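WR4 (Caenorhabditis elegans, PDB 1M1S) is of unknown function but belongs to the nematode major sperm protein family, whose immunoglobulin-like beta-sandwich fold it adopts. Local coordinates at residues N12-T17 against T28-S33; G18-T23 against V111-A116; S35-A40 against Y86-A91; F41-S46 against I82-A87; Y51-V56 against L68-L73. All coordinates share one frame; numbering follows the deposited sequence.

Interaction 1 of 5, residues N12-T17 against T28-S33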
# COMPACT_ATOMS: atom_id res chain seq x y z
N ASN A 12 -7.85 3.61 4.17
CA ASN A 12 -7.57 4.88 3.50
C ASN A 12 -6.07 5.12 3.52
O ASN A 12 -5.37 4.71 4.46
CB ASN A 12 -8.31 6.03 4.20
CG ASN A 12 -9.80 6.00 3.96
OD1 ASN A 12 -10.27 5.92 2.82
ND2 ASN A 12 -10.57 6.11 5.05
N VAL A 13 -5.56 5.72 2.45
CA VAL A 13 -4.14 6.00 2.35
C VAL A 13 -3.92 7.50 2.33
O VAL A 13 -4.55 8.24 1.56
CB VAL A 13 -3.50 5.35 1.09
CG1 VAL A 13 -1.99 5.25 1.25
CG2 VAL A 13 -4.06 3.97 0.87
N ASP A 14 -3.00 7.95 3.18
CA ASP A 14 -2.70 9.34 3.32
C ASP A 14 -1.26 9.64 2.94
O ASP A 14 -0.33 9.17 3.60
CB ASP A 14 -3.01 9.73 4.75
CG ASP A 14 -4.49 9.49 5.06
OD1 ASP A 14 -5.28 9.42 4.09
OD2 ASP A 14 -4.85 9.37 6.24
N PRO A 15 -1.03 10.38 1.84
CA PRO A 15 -1.98 10.98 0.90
C PRO A 15 -2.44 9.89 -0.05
O PRO A 15 -1.94 8.77 -0.00
CB PRO A 15 -1.08 12.01 0.19
CG PRO A 15 -0.11 12.40 1.24
CD PRO A 15 0.27 11.05 1.76
N PRO A 16 -3.44 10.19 -0.89
CA PRO A 16 -3.93 9.17 -1.84
C PRO A 16 -3.16 9.20 -3.14
O PRO A 16 -3.57 8.60 -4.14
CB PRO A 16 -5.38 9.59 -2.05
CG PRO A 16 -5.33 11.06 -1.90
CD PRO A 16 -4.45 11.23 -0.69
N THR A 17 -2.07 9.97 -3.13
CA THR A 17 -1.20 10.13 -4.28
C THR A 17 0.17 10.47 -3.74
O THR A 17 0.31 10.92 -2.61
CB THR A 17 -1.64 11.32 -5.19
OG1 THR A 17 -3.00 11.15 -5.61
CG2 THR A 17 -0.78 11.39 -6.40
N THR A 28 5.97 9.42 2.53
CA THR A 28 5.51 8.41 3.49
C THR A 28 3.99 8.42 3.44
O THR A 28 3.37 9.46 3.15
CB THR A 28 5.94 8.73 4.98
OG1 THR A 28 7.35 9.04 5.06
CG2 THR A 28 5.69 7.51 5.86
N HIS A 29 3.38 7.24 3.61
CA HIS A 29 1.92 7.15 3.61
C HIS A 29 1.37 6.45 4.84
O HIS A 29 2.00 5.57 5.41
CB HIS A 29 1.42 6.49 2.32
CG HIS A 29 1.88 7.17 1.07
ND1 HIS A 29 1.05 7.92 0.26
CD2 HIS A 29 3.11 7.24 0.50
CE1 HIS A 29 1.74 8.42 -0.74
NE2 HIS A 29 3.00 8.02 -0.62
N ASN A 30 0.19 6.87 5.25
CA ASN A 30 -0.46 6.31 6.42
C ASN A 30 -1.61 5.43 5.95
O ASN A 30 -2.54 5.91 5.32
CB ASN A 30 -1.00 7.48 7.26
CG ASN A 30 -1.60 7.05 8.59
OD1 ASN A 30 -1.67 5.85 8.90
ND2 ASN A 30 -2.06 8.03 9.39
N ILE A 31 -1.54 4.12 6.21
CA ILE A 31 -2.66 3.25 5.83
C ILE A 31 -3.46 3.09 7.12
O ILE A 31 -2.95 2.53 8.09
CB ILE A 31 -2.18 1.88 5.30
CG1 ILE A 31 -1.29 2.09 4.09
CG2 ILE A 31 -3.37 1.01 4.92
CD1 ILE A 31 -0.68 0.82 3.56
N THR A 32 -4.66 3.66 7.17
CA THR A 32 -5.48 3.56 8.38
C THR A 32 -6.68 2.66 8.24
O THR A 32 -7.35 2.66 7.21
CB THR A 32 -5.89 4.93 8.92
OG1 THR A 32 -6.29 5.78 7.85
CG2 THR A 32 -4.74 5.56 9.62
N SER A 33 -6.94 1.88 9.29
CA SER A 33 -8.04 0.94 9.31
C SER A 33 -9.37 1.52 9.78
O SER A 33 -9.41 2.50 10.53
CB SER A 33 -7.68 -0.26 10.18
OG SER A 33 -8.70 -1.24 10.16
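Val13 holds CG1 anti to its backbone N (chi1 -161°), which brings CG1 to 3.8 Å from His29 CB, while His29 holds CG anti to its carbonyl carbon (chi1 -56°), placing the root of its ring beside Pro15. Both belong to the first beta hairpin of an immunoglobulin-like sandwich, where strand 11-20 runs antiparallel to strand 25-33. Asn12 and Thr32 form one hydrogen-bonded pair, with Thr32 N 3.0 Å from Asn12 O and a return bond from Asn12 N to Thr32 O. Asp14 and Asn30 form a second such pair, and Val13 faces Ile31 between them as a non-hydrogen-bonded pair. The face carrying Val13 and Ile31 is apolar: Val13 CG1 lies 4.3 Å from Ile31 CG1, and both residues reach Ile84 of strand 79-89 inside the sandwich. The face carrying Asn12, Asp14, Asn30 and Thr32 is polar, and there Asp14 and Asn30 touch through their CB atoms at 3.9 Å. Beyond Asp14 the chain enters Pro15 through a cis peptide, and the next bond across comes from the imidazole of His29. His29 ND1 donates to Pro15 O at 3.1 Å; the oxygen lies in the ring plane, although the donor is tilted from the carbonyl plane. NE2 is hydrogen-bonded to Ser27 OG, so both nitrogens of this buried ring have partners, which should fix its rotation. Pro15 crosses the ring at about a right angle, its CD 3.6 Å from His29 ND1. Beyond it, Thr17 O sits at the ring edge, 3.4 Å from His29 CE1.

Interaction 2 of 5, residues G18-T23 against V111-A116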
# COMPACT_ATOMS: atom_id res chain seq x y z
N GLY A 18 1.18 10.22 -4.56
CA GLY A 18 2.55 10.53 -4.24
C GLY A 18 3.05 11.30 -5.45
O GLY A 18 2.99 10.82 -6.59
N ASN A 19 3.44 12.55 -5.23
CA ASN A 19 3.94 13.38 -6.32
C ASN A 19 5.45 13.63 -6.12
O ASN A 19 5.85 14.27 -5.15
CB ASN A 19 3.15 14.69 -6.36
CG ASN A 19 1.65 14.46 -6.62
OD1 ASN A 19 1.14 14.71 -7.73
ND2 ASN A 19 0.94 13.97 -5.59
N TYR A 20 6.25 13.19 -7.09
CA TYR A 20 7.72 13.28 -7.04
C TYR A 20 8.43 14.00 -8.18
O TYR A 20 7.84 14.36 -9.19
CB TYR A 20 8.31 11.87 -6.99
CG TYR A 20 7.53 10.93 -6.16
CD1 TYR A 20 6.63 10.07 -6.75
CD2 TYR A 20 7.70 10.89 -4.79
CE1 TYR A 20 5.89 9.17 -5.98
CE2 TYR A 20 6.98 10.01 -4.01
CZ TYR A 20 6.07 9.14 -4.60
OH TYR A 20 5.38 8.22 -3.84
N PRO A 21 9.72 14.28 -7.98
CA PRO A 21 10.54 14.95 -8.99
C PRO A 21 11.15 13.83 -9.78
O PRO A 21 11.77 12.94 -9.22
CB PRO A 21 11.59 15.64 -8.15
CG PRO A 21 10.96 15.77 -6.85
CD PRO A 21 10.30 14.47 -6.66
N ALA A 22 10.95 13.88 -11.09
CA ALA A 22 11.45 12.83 -11.96
C ALA A 22 12.79 12.24 -11.55
O ALA A 22 12.88 11.03 -11.35
CB ALA A 22 11.51 13.31 -13.37
N THR A 23 13.77 13.09 -11.27
CA THR A 23 15.10 12.60 -10.92
C THR A 23 15.24 11.90 -9.60
O THR A 23 16.27 11.29 -9.34
CB THR A 23 16.16 13.68 -10.94
OG1 THR A 23 15.85 14.68 -9.96
CG2 THR A 23 16.28 14.27 -12.31
N VAL A 111 -3.00 3.92 -5.31
CA VAL A 111 -2.23 5.13 -5.05
C VAL A 111 -1.51 5.52 -6.35
O VAL A 111 -0.77 4.72 -6.94
CB VAL A 111 -1.23 4.92 -3.93
CG1 VAL A 111 -0.61 6.25 -3.50
CG2 VAL A 111 -1.89 4.18 -2.77
N LYS A 112 -1.79 6.73 -6.83
CA LYS A 112 -1.17 7.23 -8.04
C LYS A 112 0.24 7.66 -7.70
O LYS A 112 0.51 8.06 -6.58
CB LYS A 112 -1.91 8.46 -8.55
CG LYS A 112 -3.42 8.33 -8.63
CD LYS A 112 -3.99 9.56 -9.33
CE LYS A 112 -5.36 9.29 -9.94
NZ LYS A 112 -5.75 10.25 -11.01
N LEU A 113 1.15 7.51 -8.65
CA LEU A 113 2.54 7.93 -8.45
C LEU A 113 2.97 8.73 -9.70
O LEU A 113 3.32 8.17 -10.74
CB LEU A 113 3.45 6.73 -8.18
CG LEU A 113 3.15 5.83 -6.95
CD1 LEU A 113 4.08 4.62 -6.94
CD2 LEU A 113 3.25 6.61 -5.64
N ILE A 114 2.86 10.06 -9.59
CA ILE A 114 3.21 10.99 -10.67
C ILE A 114 4.61 11.53 -10.47
O ILE A 114 4.88 12.20 -9.48
CB ILE A 114 2.25 12.20 -10.71
CG1 ILE A 114 0.78 11.76 -10.80
CG2 ILE A 114 2.60 13.09 -11.89
CD1 ILE A 114 -0.23 12.89 -10.54
N ALA A 115 5.50 11.25 -11.42
CA ALA A 115 6.88 11.73 -11.35
C ALA A 115 7.06 12.71 -12.47
O ALA A 115 6.94 12.36 -13.63
CB ALA A 115 7.83 10.58 -11.51
N ALA A 116 7.30 13.97 -12.14
CA ALA A 116 7.47 14.96 -13.17
C ALA A 116 8.47 16.04 -12.81
O ALA A 116 9.65 15.69 -12.67
CB ALA A 116 6.12 15.58 -13.54
OXT ALA A 116 8.07 17.22 -12.72
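Gly18 to Tyr20 run parallel to Leu113 to Ala115, the strand axes 4.8 Å apart at closest and inclined by 12°. This parallel pairing of the first and last strands is a feature of many immunoglobulin-like sandwiches, major sperm proteins included: strand 11-20, after pairing with strand 25-33, switches to pair with strand 107-115. The bonds follow the staggered pattern of a parallel ladder. Gly18 N donates to Lys112 O and Gly18 O accepts from Ile114 N, then Tyr20 N donates to Ile114 O at 2.9 Å with a nearly straight N-H...O angle of 172°, and Tyr20 O accepts from Ala116 N. Gly18 has no side chain, and the ring of Tyr20 lies against its backbone, Gly18 C standing 3.6 Å above one ring face and displaced toward the rim. Leu113 meets the same ring at its edge, with CD2 in the ring plane, 3.7 Å from Tyr20 CE1. The Tyr20 hydroxyl is hydrogen-bonded to Ser27 OG, while the ring also meets that of Tyr51, so the phenol is held at both its rim and its polar end. Away from this buried face, Asn19 and Ile114 lie side by side, OD1 of Asn19 3.6 Å from CD1 of Ile114. The ladder ends at the C-terminal carboxylate, whose oxygen Ala116 O accepts from Ala22 N at 2.7 Å, with the donor above the carboxylate plane.

Interaction 3 of 5, residues S35-A40 against Y86-A91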
# COMPACT_ATOMS: atom_id res chain seq x y z
N SER A 35 -12.04 -1.01 10.15
CA SER A 35 -12.74 -2.22 10.57
C SER A 35 -12.44 -2.46 12.04
O SER A 35 -11.49 -1.91 12.60
CB SER A 35 -12.30 -3.44 9.77
OG SER A 35 -13.11 -4.57 10.05
N ASP A 36 -13.31 -3.24 12.68
CA ASP A 36 -13.08 -3.56 14.07
C ASP A 36 -12.31 -4.88 14.10
O ASP A 36 -11.99 -5.43 15.16
CB ASP A 36 -14.40 -3.66 14.82
CG ASP A 36 -15.13 -2.35 14.89
OD1 ASP A 36 -14.52 -1.33 15.33
OD2 ASP A 36 -16.31 -2.35 14.51
N SER A 37 -11.98 -5.36 12.90
CA SER A 37 -11.23 -6.58 12.71
C SER A 37 -9.87 -6.18 12.19
O SER A 37 -9.69 -5.07 11.72
CB SER A 37 -11.92 -7.45 11.67
OG SER A 37 -11.00 -8.40 11.17
N ARG A 38 -8.92 -7.10 12.29
CA ARG A 38 -7.58 -6.83 11.81
C ARG A 38 -7.52 -7.04 10.30
O ARG A 38 -8.31 -7.80 9.73
CB ARG A 38 -6.58 -7.74 12.54
CG ARG A 38 -5.13 -7.25 12.54
CD ARG A 38 -4.43 -7.65 13.86
NE ARG A 38 -3.13 -8.33 13.71
CZ ARG A 38 -2.97 -9.62 13.40
NH1 ARG A 38 -4.02 -10.40 13.19
NH2 ARG A 38 -1.76 -10.11 13.32
N LEU A 39 -6.61 -6.32 9.66
CA LEU A 39 -6.43 -6.38 8.22
C LEU A 39 -5.00 -6.77 7.80
O LEU A 39 -4.02 -6.54 8.53
CB LEU A 39 -6.80 -5.05 7.56
CG LEU A 39 -8.18 -4.43 7.76
CD1 LEU A 39 -8.16 -3.02 7.22
CD2 LEU A 39 -9.26 -5.26 7.08
N ALA A 40 -4.92 -7.37 6.62
CA ALA A 40 -3.66 -7.77 6.02
C ALA A 40 -3.63 -7.00 4.73
O ALA A 40 -4.66 -6.82 4.11
CB ALA A 40 -3.68 -9.27 5.74
N TYR A 86 -6.56 -5.58 0.47
CA TYR A 86 -6.67 -5.90 1.90
C TYR A 86 -7.58 -7.07 2.17
O TYR A 86 -8.26 -7.55 1.27
CB TYR A 86 -7.11 -4.70 2.76
CG TYR A 86 -8.39 -4.04 2.32
CD1 TYR A 86 -9.65 -4.47 2.80
CD2 TYR A 86 -8.35 -2.99 1.41
CE1 TYR A 86 -10.83 -3.85 2.35
CE2 TYR A 86 -9.50 -2.37 0.98
CZ TYR A 86 -10.73 -2.81 1.44
OH TYR A 86 -11.84 -2.21 0.90
N ALA A 87 -7.61 -7.52 3.41
CA ALA A 87 -8.45 -8.65 3.76
C ALA A 87 -8.59 -8.61 5.25
O ALA A 87 -7.69 -8.14 5.91
CB ALA A 87 -7.75 -9.92 3.36
N GLU A 88 -9.70 -9.10 5.78
CA GLU A 88 -9.91 -9.15 7.22
C GLU A 88 -9.24 -10.39 7.76
O GLU A 88 -9.26 -11.43 7.11
CB GLU A 88 -11.38 -9.21 7.53
CG GLU A 88 -12.02 -7.89 7.37
CD GLU A 88 -13.47 -8.01 6.98
OE1 GLU A 88 -14.10 -9.02 7.37
OE2 GLU A 88 -13.97 -7.10 6.27
N VAL A 89 -8.62 -10.29 8.93
CA VAL A 89 -7.94 -11.44 9.49
C VAL A 89 -8.15 -11.61 11.00
O VAL A 89 -8.26 -10.61 11.74
CB VAL A 89 -6.40 -11.37 9.19
CG1 VAL A 89 -6.13 -11.44 7.69
CG2 VAL A 89 -5.78 -10.12 9.78
N PRO A 90 -8.24 -12.88 11.47
CA PRO A 90 -8.43 -13.10 12.90
C PRO A 90 -7.14 -12.70 13.56
O PRO A 90 -6.07 -12.80 12.93
CB PRO A 90 -8.58 -14.61 13.00
CG PRO A 90 -9.05 -15.01 11.66
CD PRO A 90 -8.21 -14.17 10.76
N ALA A 91 -7.22 -12.30 14.83
CA ALA A 91 -6.04 -11.93 15.59
C ALA A 91 -4.97 -13.04 15.37
O ALA A 91 -3.80 -12.76 15.09
CB ALA A 91 -6.41 -11.82 17.07
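Toward one end of the immunoglobulin-like sandwich, Leu39 and Ala40 of strand 38-45 pair antiparallel with Glu88 and Ala87 of strand 79-89. Strand 38-45 is preceded by an ST turn, in which Ser35 OG accepts from Ser37 N at 3.2 Å. Ala40 N donates to Ala87 O at 3.0 Å, whereas the return bond from Ala87 N to Ala40 O is weak and bent. Farther out there is a single bond, Val89 N donating to Arg38 O from above the carbonyl plane. Leu39 and Glu88 lie side by side and point the same way, Leu39 CD2 resting 3.8 Å from Glu88 CG. On the reverse face Ala40 CB touches Val89 CG1, also at 3.8 Å, and Arg38 CB packs on Val89 CG2. The Arg38 chain is bent at chi2 and chi3; NH1 lies 3.0 Å from Ala91 O. The charge has Glu93 O, hydrogen-bonded to NH2, and the Phe59 ring, in a cation-pi contact, as partners, with a long, weak ion pair to Asp61. Pro99 of helix 98-101 and Phe59 of strand 51-60 cover the Ala40 and Val89 face, while Leu39 and Tyr86 on the other reach Ile11 of strand 11-20.

Interaction 4 of 5, residues F41-S46 against I82-A87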
# COMPACT_ATOMS: atom_id res chain seq x y z
N PHE A 41 -2.49 -6.45 4.36
CA PHE A 41 -2.47 -5.73 3.11
C PHE A 41 -1.36 -6.22 2.19
O PHE A 41 -0.29 -6.64 2.66
CB PHE A 41 -2.46 -4.20 3.32
CG PHE A 41 -1.18 -3.64 3.88
CD1 PHE A 41 -0.13 -3.28 3.04
CD2 PHE A 41 -1.04 -3.41 5.25
CE1 PHE A 41 1.04 -2.68 3.55
CE2 PHE A 41 0.12 -2.81 5.77
CZ PHE A 41 1.17 -2.45 4.91
N LYS A 42 -1.64 -6.17 0.89
CA LYS A 42 -0.72 -6.58 -0.16
C LYS A 42 -0.49 -5.37 -1.06
O LYS A 42 -1.45 -4.75 -1.49
CB LYS A 42 -1.35 -7.68 -1.00
CG LYS A 42 -0.51 -8.08 -2.20
CD LYS A 42 -1.12 -9.23 -2.93
CE LYS A 42 -0.28 -9.58 -4.11
NZ LYS A 42 -0.80 -10.77 -4.86
N VAL A 43 0.77 -5.08 -1.39
CA VAL A 43 1.11 -3.93 -2.24
C VAL A 43 1.65 -4.31 -3.64
O VAL A 43 2.77 -4.82 -3.76
CB VAL A 43 2.08 -2.99 -1.49
CG1 VAL A 43 2.32 -1.71 -2.26
CG2 VAL A 43 1.53 -2.67 -0.14
N LYS A 44 0.84 -4.06 -4.67
CA LYS A 44 1.17 -4.36 -6.06
C LYS A 44 1.70 -3.09 -6.67
O LYS A 44 1.03 -2.06 -6.67
CB LYS A 44 -0.07 -4.85 -6.80
CG LYS A 44 -0.71 -6.03 -6.11
CD LYS A 44 -2.11 -6.29 -6.59
CE LYS A 44 -2.13 -7.31 -7.71
NZ LYS A 44 -3.45 -8.01 -7.75
N SER A 45 2.91 -3.17 -7.20
CA SER A 45 3.56 -2.02 -7.76
C SER A 45 3.70 -2.15 -9.26
O SER A 45 4.10 -3.19 -9.75
CB SER A 45 4.94 -1.89 -7.11
OG SER A 45 5.63 -0.74 -7.55
N SER A 46 3.43 -1.06 -9.98
CA SER A 46 3.50 -1.03 -11.44
C SER A 46 4.92 -0.87 -11.93
O SER A 46 5.32 -1.47 -12.92
CB SER A 46 2.68 0.15 -11.98
OG SER A 46 3.40 1.35 -11.80
N ILE A 82 0.20 2.05 -7.49
CA ILE A 82 0.39 1.04 -6.46
C ILE A 82 -1.02 0.61 -6.09
O ILE A 82 -1.89 1.47 -5.89
CB ILE A 82 1.04 1.64 -5.20
CG1 ILE A 82 2.56 1.59 -5.31
CG2 ILE A 82 0.56 0.92 -3.94
CD1 ILE A 82 3.20 2.37 -4.25
N VAL A 83 -1.28 -0.69 -6.07
CA VAL A 83 -2.61 -1.15 -5.70
C VAL A 83 -2.51 -1.88 -4.39
O VAL A 83 -1.83 -2.90 -4.29
CB VAL A 83 -3.22 -2.10 -6.77
CG1 VAL A 83 -4.65 -2.45 -6.40
CG2 VAL A 83 -3.25 -1.43 -8.11
N ILE A 84 -3.18 -1.36 -3.36
CA ILE A 84 -3.15 -2.00 -2.06
C ILE A 84 -4.40 -2.84 -1.93
O ILE A 84 -5.50 -2.33 -2.08
CB ILE A 84 -3.09 -0.98 -0.90
CG1 ILE A 84 -1.90 -0.06 -1.08
CG2 ILE A 84 -2.93 -1.70 0.44
CD1 ILE A 84 -2.06 1.17 -0.31
N GLN A 85 -4.21 -4.14 -1.76
CA GLN A 85 -5.33 -5.06 -1.57
C GLN A 85 -5.37 -5.35 -0.08
O GLN A 85 -4.32 -5.30 0.57
CB GLN A 85 -5.10 -6.39 -2.31
CG GLN A 85 -4.97 -6.27 -3.83
CD GLN A 85 -5.12 -7.61 -4.53
OE1 GLN A 85 -4.73 -8.65 -3.99
NE2 GLN A 85 -5.71 -7.60 -5.74
N TYR A 86 -6.56 -5.58 0.47
CA TYR A 86 -6.67 -5.90 1.90
C TYR A 86 -7.58 -7.07 2.17
O TYR A 86 -8.26 -7.55 1.27
CB TYR A 86 -7.11 -4.70 2.76
CG TYR A 86 -8.39 -4.04 2.32
CD1 TYR A 86 -9.65 -4.47 2.80
CD2 TYR A 86 -8.35 -2.99 1.41
CE1 TYR A 86 -10.83 -3.85 2.35
CE2 TYR A 86 -9.50 -2.37 0.98
CZ TYR A 86 -10.73 -2.81 1.44
OH TYR A 86 -11.84 -2.21 0.90
N ALA A 87 -7.61 -7.52 3.41
CA ALA A 87 -8.45 -8.65 3.76
C ALA A 87 -8.59 -8.61 5.25
O ALA A 87 -7.69 -8.14 5.91
CB ALA A 87 -7.75 -9.92 3.36
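Phe41 to Ser45 pair antiparallel with Ile82 to Tyr86, the strand axes approaching to 4.5 Å at 160°. This is a regular five-residue ladder near the centre of the immunoglobulin-like sandwich. Lys42 with Gln85 and Lys44 with Val83 are hydrogen-bonded pairs, each joined by bonds in both directions; the one from Lys44 N to Val83 O, at 2.9 Å, is almost straight at 174°. Between and beyond them Phe41, Val43 and Ser45 face Tyr86, Ile84 and Ile82 as non-hydrogen-bonded pairs. The face on which their side chains lie is largely apolar. Val43 CG1 meets Ile82 CG2 at 3.6 Å as the two side chains cross, and Phe41 runs beside Ile84, its CB 3.8 Å from Ile84 CG2. Leu68 and Ile70 of strand 65-72 pack on this face from across the sandwich, against Ile84 and Ile82 respectively. Lysines and a glutamine make up much of the reverse face. Lys42 is fully extended alongside Gln85, whereas Lys44 crosses Gln85 on a slant, Lys44 CD 4.0 Å from Gln85 CG, and its chain bends at chi3 beyond CD. On the apolar face, Phe41 has CG between its backbone N and carbonyl carbon (chi1 70°), and its ring meets Val43 CG2 at the edge, in the ring plane.

Interaction 5 of 5, residues Y51-V56 against L68-L73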
# COMPACT_ATOMS: atom_id res chain seq x y z
N TYR A 51 10.53 3.11 -8.56
CA TYR A 51 9.88 3.13 -7.27
C TYR A 51 10.29 1.95 -6.40
O TYR A 51 10.50 0.84 -6.90
CB TYR A 51 8.37 3.15 -7.46
CG TYR A 51 7.89 4.46 -8.04
CD1 TYR A 51 7.53 4.57 -9.38
CD2 TYR A 51 7.82 5.59 -7.24
CE1 TYR A 51 7.10 5.80 -9.91
CE2 TYR A 51 7.40 6.81 -7.76
CZ TYR A 51 7.04 6.91 -9.08
OH TYR A 51 6.66 8.13 -9.57
N ARG A 52 10.45 2.21 -5.11
CA ARG A 52 10.81 1.22 -4.12
C ARG A 52 9.85 1.43 -2.96
O ARG A 52 10.03 2.33 -2.14
CB ARG A 52 12.25 1.44 -3.68
CG ARG A 52 12.64 0.77 -2.36
CD ARG A 52 14.09 1.15 -2.01
NE ARG A 52 14.33 1.44 -0.59
CZ ARG A 52 15.21 2.34 -0.15
NH1 ARG A 52 15.93 3.05 -1.02
NH2 ARG A 52 15.37 2.53 1.15
N VAL A 53 8.81 0.61 -2.95
CA VAL A 53 7.77 0.66 -1.92
C VAL A 53 8.02 -0.39 -0.80
O VAL A 53 8.52 -1.50 -1.05
CB VAL A 53 6.38 0.57 -2.57
CG1 VAL A 53 5.29 0.89 -1.59
CG2 VAL A 53 6.32 1.52 -3.71
N ARG A 54 7.76 0.00 0.45
CA ARG A 54 7.98 -0.86 1.62
C ARG A 54 6.93 -0.61 2.69
O ARG A 54 6.63 0.54 3.01
CB ARG A 54 9.37 -0.59 2.24
CG ARG A 54 10.54 -0.67 1.30
CD ARG A 54 11.83 -0.90 2.04
NE ARG A 54 12.97 -0.98 1.12
CZ ARG A 54 13.12 -1.89 0.16
NH1 ARG A 54 12.19 -2.81 -0.04
NH2 ARG A 54 14.20 -1.86 -0.61
N PRO A 55 6.35 -1.67 3.31
CA PRO A 55 6.57 -3.11 3.10
C PRO A 55 5.76 -3.55 1.90
O PRO A 55 5.20 -2.71 1.20
CB PRO A 55 5.99 -3.71 4.40
CG PRO A 55 5.42 -2.56 5.20
CD PRO A 55 5.25 -1.44 4.24
N VAL A 56 5.73 -4.84 1.59
CA VAL A 56 4.93 -5.32 0.47
C VAL A 56 3.65 -5.87 1.08
O VAL A 56 2.55 -5.62 0.61
CB VAL A 56 5.63 -6.40 -0.34
CG1 VAL A 56 4.73 -6.86 -1.47
CG2 VAL A 56 6.92 -5.87 -0.89
N LEU A 68 3.51 3.22 4.97
CA LEU A 68 3.97 2.74 3.70
C LEU A 68 5.08 3.65 3.20
O LEU A 68 4.92 4.86 3.21
CB LEU A 68 2.80 2.75 2.68
CG LEU A 68 3.00 2.13 1.30
CD1 LEU A 68 3.44 0.67 1.41
CD2 LEU A 68 1.71 2.25 0.49
N ASP A 69 6.20 3.03 2.82
CA ASP A 69 7.36 3.73 2.30
C ASP A 69 7.57 3.51 0.80
O ASP A 69 7.93 2.39 0.41
CB ASP A 69 8.61 3.36 3.09
CG ASP A 69 8.58 3.81 4.51
OD1 ASP A 69 7.62 4.58 4.78
OD2 ASP A 69 9.45 3.44 5.31
N ILE A 70 7.28 4.52 -0.03
CA ILE A 70 7.46 4.50 -1.50
C ILE A 70 8.72 5.36 -1.74
O ILE A 70 8.79 6.45 -1.18
CB ILE A 70 6.22 5.12 -2.20
CG1 ILE A 70 4.98 4.51 -1.63
CG2 ILE A 70 6.32 5.01 -3.67
CD1 ILE A 70 3.66 5.13 -2.08
N ASN A 71 9.68 4.92 -2.55
CA ASN A 71 10.87 5.73 -2.75
C ASN A 71 11.15 5.91 -4.24
O ASN A 71 11.43 4.95 -4.96
CB ASN A 71 12.07 5.14 -2.01
CG ASN A 71 13.30 6.04 -2.05
OD1 ASN A 71 13.18 7.26 -1.94
ND2 ASN A 71 14.47 5.44 -2.30
N ARG A 72 11.07 7.16 -4.70
CA ARG A 72 11.35 7.48 -6.09
C ARG A 72 12.85 7.59 -6.32
O ARG A 72 13.59 8.19 -5.52
CB ARG A 72 10.63 8.78 -6.53
CG ARG A 72 10.98 9.31 -7.94
CD ARG A 72 10.40 8.46 -9.09
NE ARG A 72 10.97 8.85 -10.39
CZ ARG A 72 10.53 8.44 -11.58
NH1 ARG A 72 9.50 7.60 -11.67
NH2 ARG A 72 11.09 8.90 -12.69
N LEU A 73 13.27 6.91 -7.38
CA LEU A 73 14.66 6.85 -7.82
C LEU A 73 14.75 7.55 -9.18
O LEU A 73 13.74 7.73 -9.86
CB LEU A 73 15.06 5.38 -7.97
CG LEU A 73 14.87 4.53 -6.72
CD1 LEU A 73 14.56 3.10 -7.10
CD2 LEU A 73 16.09 4.65 -5.81
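Val53 packs tightly between Leu68 and Ile70 on the inner face of the hairpin of strands 51-60 and 65-72: its CG1 lies 3.5 Å from Leu68 CD1, and its CG2 lies 3.5 Å from Ile70 CG2, tighter than usual for two methyls. The same Ile70 CG2 also reaches Tyr51 CD2 at 3.9 Å, extending the apolar layer of the immunoglobulin-like sandwich, where Ile82 meets both Val53 and Ile70. The outer face is looser and polar. Arg52 and Asn71 stand side by side there, but their backbone pairing is loose: Arg52 N donates to Asn71 O through a bent bond (134°), and the return bond is weak. Arg52 CG lies 3.5 Å above one face of the Arg54 guanidinium, toward its rim. Asp69 OD2 on this side forms a salt bridge with Lys67. Pro55, entered through a cis peptide, follows Arg54, the last paired residue of this segment, and its CD touches Leu68 CD1. At the opposite end Arg72 crosses the Tyr51 side chain on a slant, CD 3.7 Å from Tyr51 CE2, its guanidinium plane 65° from the ring. Arg72 NE is hydrogen-bonded to Ala22 O and NH2 to Pro76 O, so two carbonyls probably offset the charge and hold it beside the phenol.

All five contacts belong to one immunoglobulin-like sandwich. The centre of interaction 4 lies about 5 Å from the centre of the chain, and this contact touches three others: Val13 CG2 of interaction 1 is 3.6 Å from Ile84 CD1, Leu113 CD1 of interaction 2 is 3.6 Å from Ile82 CD1, and Val43 N lies 2.7 Å from Val56 O of interaction 5. Interactions 1 and 2 use successive parts of strand 11-20. Interaction 5 neighbours both, with Leu68 N 2.8 Å from His29 O and Arg72 NE 3.1 Å from Ala22 O. Interaction 3 continues the strands of interaction 4 outward, and its centre stands about 30 Å from that of interaction 2, on the other side of the chain's centre.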